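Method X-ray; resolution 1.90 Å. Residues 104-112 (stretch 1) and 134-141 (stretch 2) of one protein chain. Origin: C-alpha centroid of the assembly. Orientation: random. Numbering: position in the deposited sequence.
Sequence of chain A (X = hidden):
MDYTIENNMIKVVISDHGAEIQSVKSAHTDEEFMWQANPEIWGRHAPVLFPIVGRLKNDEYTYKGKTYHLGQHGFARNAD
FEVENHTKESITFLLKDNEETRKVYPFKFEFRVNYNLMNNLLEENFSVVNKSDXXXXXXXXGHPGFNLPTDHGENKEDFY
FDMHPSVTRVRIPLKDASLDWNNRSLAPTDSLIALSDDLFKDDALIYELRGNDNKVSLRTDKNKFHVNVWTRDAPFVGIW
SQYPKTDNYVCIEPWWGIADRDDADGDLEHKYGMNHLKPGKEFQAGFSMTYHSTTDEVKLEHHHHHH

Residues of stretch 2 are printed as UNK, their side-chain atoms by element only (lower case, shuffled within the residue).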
# COMPACT_ATOMS: atom_id res chain seq x y z
N VAL A 104 14.34 -4.67 16.83
CA VAL A 104 14.00 -3.37 16.25
C VAL A 104 12.57 -2.96 16.60
O VAL A 104 12.13 -1.86 16.27
CB VAL A 104 14.19 -3.36 14.69
CG1 VAL A 104 15.62 -3.71 14.31
CG2 VAL A 104 13.21 -4.31 14.00
N TYR A 105 11.85 -3.87 17.26
CA TYR A 105 10.42 -3.68 17.50
C TYR A 105 9.99 -4.60 18.66
O TYR A 105 9.79 -5.81 18.48
CB TYR A 105 9.64 -3.97 16.21
CG TYR A 105 8.16 -3.64 16.30
CD1 TYR A 105 7.73 -2.31 16.40
CD2 TYR A 105 7.20 -4.66 16.29
CE1 TYR A 105 6.36 -2.01 16.50
CE2 TYR A 105 5.84 -4.36 16.40
CZ TYR A 105 5.43 -3.03 16.51
OH TYR A 105 4.08 -2.72 16.62
N PRO A 106 9.86 -4.03 19.88
CA PRO A 106 9.83 -4.84 21.12
C PRO A 106 8.42 -5.35 21.41
O PRO A 106 7.89 -5.14 22.51
CB PRO A 106 10.28 -3.84 22.19
CG PRO A 106 9.81 -2.52 21.69
CD PRO A 106 9.73 -2.59 20.17
N PHE A 107 7.81 -5.98 20.41
CA PHE A 107 6.47 -6.51 20.53
C PHE A 107 6.37 -7.91 19.96
O PHE A 107 7.07 -8.27 19.00
CB PHE A 107 5.46 -5.59 19.84
CG PHE A 107 5.38 -4.23 20.45
CD1 PHE A 107 4.68 -4.03 21.64
CD2 PHE A 107 6.04 -3.15 19.87
CE1 PHE A 107 4.61 -2.77 22.22
CE2 PHE A 107 5.98 -1.89 20.44
CZ PHE A 107 5.25 -1.69 21.61
N LYS A 108 5.49 -8.70 20.57
CA LYS A 108 5.14 -10.01 20.05
C LYS A 108 3.82 -9.87 19.31
O LYS A 108 2.92 -9.18 19.78
CB LYS A 108 5.03 -11.01 21.20
CG LYS A 108 6.32 -11.18 21.99
CD LYS A 108 6.19 -12.26 23.08
CE LYS A 108 6.08 -13.68 22.50
NZ LYS A 108 7.19 -14.09 21.58
N PHE A 109 3.69 -10.53 18.16
CA PHE A 109 2.50 -10.36 17.34
C PHE A 109 2.28 -11.55 16.42
O PHE A 109 3.19 -12.36 16.21
CB PHE A 109 2.63 -9.08 16.48
CG PHE A 109 3.82 -9.10 15.55
CD1 PHE A 109 5.04 -8.54 15.94
CD2 PHE A 109 3.75 -9.71 14.30
CE1 PHE A 109 6.15 -8.58 15.10
CE2 PHE A 109 4.86 -9.76 13.45
CZ PHE A 109 6.06 -9.19 13.86
N GLU A 110 1.07 -11.62 15.86
CA GLU A 110 0.79 -12.43 14.68
C GLU A 110 0.27 -11.46 13.63
O GLU A 110 -0.73 -10.79 13.85
CB GLU A 110 -0.27 -13.50 14.99
CG GLU A 110 0.19 -14.58 15.98
CD GLU A 110 -0.89 -15.64 16.25
OE1 GLU A 110 -2.06 -15.46 15.83
OE2 GLU A 110 -0.56 -16.64 16.89
N PHE A 111 0.96 -11.38 12.49
CA PHE A 111 0.55 -10.50 11.38
C PHE A 111 0.17 -11.36 10.18
O PHE A 111 1.01 -12.08 9.64
CB PHE A 111 1.70 -9.56 10.99
CG PHE A 111 1.38 -8.63 9.82
CD1 PHE A 111 0.12 -8.05 9.70
CD2 PHE A 111 2.37 -8.30 8.88
CE1 PHE A 111 -0.18 -7.16 8.61
CE2 PHE A 111 2.10 -7.42 7.82
CZ PHE A 111 0.82 -6.84 7.69
N ARG A 112 -1.09 -11.25 9.76
CA ARG A 112 -1.59 -12.04 8.65
C ARG A 112 -1.97 -11.14 7.48
O ARG A 112 -2.65 -10.13 7.67
CB ARG A 112 -2.80 -12.88 9.09
CG ARG A 112 -2.44 -14.12 9.90
CD ARG A 112 -3.71 -14.81 10.42
NE ARG A 112 -3.39 -16.02 11.16
CZ ARG A 112 -3.08 -16.03 12.46
NH1 ARG A 112 -3.06 -14.90 13.16
NH2 ARG A 112 -2.78 -17.17 13.05
N UNK A 134 1.79 -5.88 26.90
CA UNK A 134 1.43 -4.46 26.87
C UNK A 134 0.79 -4.05 25.55
O UNK A 134 0.85 -4.79 24.58
c UNK A 134 3.35 -3.79 28.51
c UNK A 134 2.54 -3.30 29.73
c UNK A 134 2.64 -3.56 27.15
o UNK A 134 1.75 -2.33 29.61
o UNK A 134 2.71 -3.89 30.83
N UNK A 135 0.19 -2.87 25.53
CA UNK A 135 -0.44 -2.34 24.32
C UNK A 135 0.59 -2.20 23.20
O UNK A 135 1.66 -1.62 23.39
c UNK A 135 -1.71 -0.36 23.36
o UNK A 135 -2.25 -1.27 25.50
c UNK A 135 -1.16 -1.00 24.62
N UNK A 136 0.28 -2.79 22.04
CA UNK A 136 1.14 -2.74 20.87
C UNK A 136 0.84 -1.49 20.05
O UNK A 136 -0.31 -1.11 19.89
c UNK A 136 0.92 -3.99 20.03
se UNK A 136 1.55 -5.84 18.05
c UNK A 136 1.72 -4.05 18.77
c UNK A 136 -0.19 -5.63 17.27
N UNK A 137 1.89 -0.86 19.52
CA UNK A 137 1.76 0.38 18.72
C UNK A 137 2.35 0.10 17.33
O UNK A 137 3.53 -0.21 17.23
c UNK A 137 2.64 2.57 21.85
c UNK A 137 1.83 1.76 20.83
c UNK A 137 2.45 1.59 19.43
c UNK A 137 2.22 2.87 18.64
N UNK A 138 1.50 0.16 16.30
CA UNK A 138 1.89 -0.16 14.92
C UNK A 138 1.14 0.63 13.85
O UNK A 138 -0.01 1.11 14.06
c UNK A 138 -1.86 -2.62 15.52
c UNK A 138 -2.44 -2.70 14.26
c UNK A 138 -0.34 -2.14 13.24
c UNK A 138 1.69 -1.66 14.62
c UNK A 138 -1.68 -2.46 13.12
c UNK A 138 -0.51 -2.29 15.63
c UNK A 138 0.26 -2.05 14.49
N UNK A 139 1.78 0.75 12.69
CA UNK A 139 1.15 1.22 11.47
C UNK A 139 1.17 0.06 10.47
O UNK A 139 2.03 -0.80 10.54
N UNK A 140 0.18 0.03 9.58
CA UNK A 140 0.12 -0.98 8.50
C UNK A 140 -0.45 -0.31 7.24
O UNK A 140 -1.25 0.62 7.34
c UNK A 140 -0.67 -2.26 8.93
c UNK A 140 -0.49 -3.37 7.89
c UNK A 140 -2.16 -1.97 9.20
N UNK A 141 -0.01 -0.75 6.07
CA UNK A 141 -0.43 -0.14 4.82
C UNK A 141 -0.10 -1.03 3.63
O UNK A 141 0.74 -1.92 3.71

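Position 134 carries five side-chain atoms, three carbons in a chain with two oxygens on the third. That terminal carboxylate after two methylene carbons identifies Glu-134; its side chain comes no nearer than 5.4 Å to stretch 1 and makes no contact.

At position 135 there are three side-chain atoms, with CB bearing one oxygen and one carbon, the branching of Thr-135. Its CA-to-CB bond points away from stretch 1, so the backbone makes the contact: Thr-135 O lies 3.4 Å from Phe-107 CE1.

Position 136 has an unbranched chain of two carbons, a selenium and a final carbon. Selenium between two carbons is diagnostic of selenomethionine, here Met-136. With chi1 and chi2 both t, the chain extends along the aromatic residues of stretch 1. Its CG is 4.0 Å from Phe-107 CG, over one face of that ring, and 3.5 Å from Tyr-105 OH. Farther out, SE meets Phe-109 CB at 3.8 Å.

Four carbons appear at position 137, forked at CB with one arm two carbons long, which gives Ile-137. The side chain stays 4.8 Å or more from stretch 1, whereas the backbone is engaged through two atoms, O and N. Tyr-105 OH donates a hydrogen bond to Ile-137 O at 2.6 Å, the acceptor lying near the plane of the tyrosine ring, at its edge. Ile-137 N sits over a face of the Phe-107 ring, 4.0 Å from CZ, and has no hydrogen-bonding partner in the model.

Position 138 shows one carbon followed by a six-carbon ring without oxygen, hence Phe-138. Its CB is 3.3 Å from Tyr-105 OH, but the end of the side chain leads away from stretch 1.

No side-chain atom is present at position 139, so it is Gly-139, and an ideal CB would point away from stretch 1.

Position 140 has three carbons, CB bearing two others, as in Val-140. Its CA-to-CB bond points toward stretch 1, and CG2 reaches Phe-111 CZ at 3.7 Å.

Position 141 again lacks a side chain and is Gly-141, out of contact.

The contact buries 358 Å², both sides summed, and relies chiefly on side chains of stretch 1. The CA atoms of Phe-111 and Val-140 are 10.0 Å apart, a gap bridged by their side chains. Met-136 gives the largest covered area, 78 Å², followed by Phe-107 with 73 Å². Beside this apolar packing, the tyrosine hydroxyl supplies the single hydrogen bond between the stretches.

Stretch 2 (134-141) ETMIFGVG
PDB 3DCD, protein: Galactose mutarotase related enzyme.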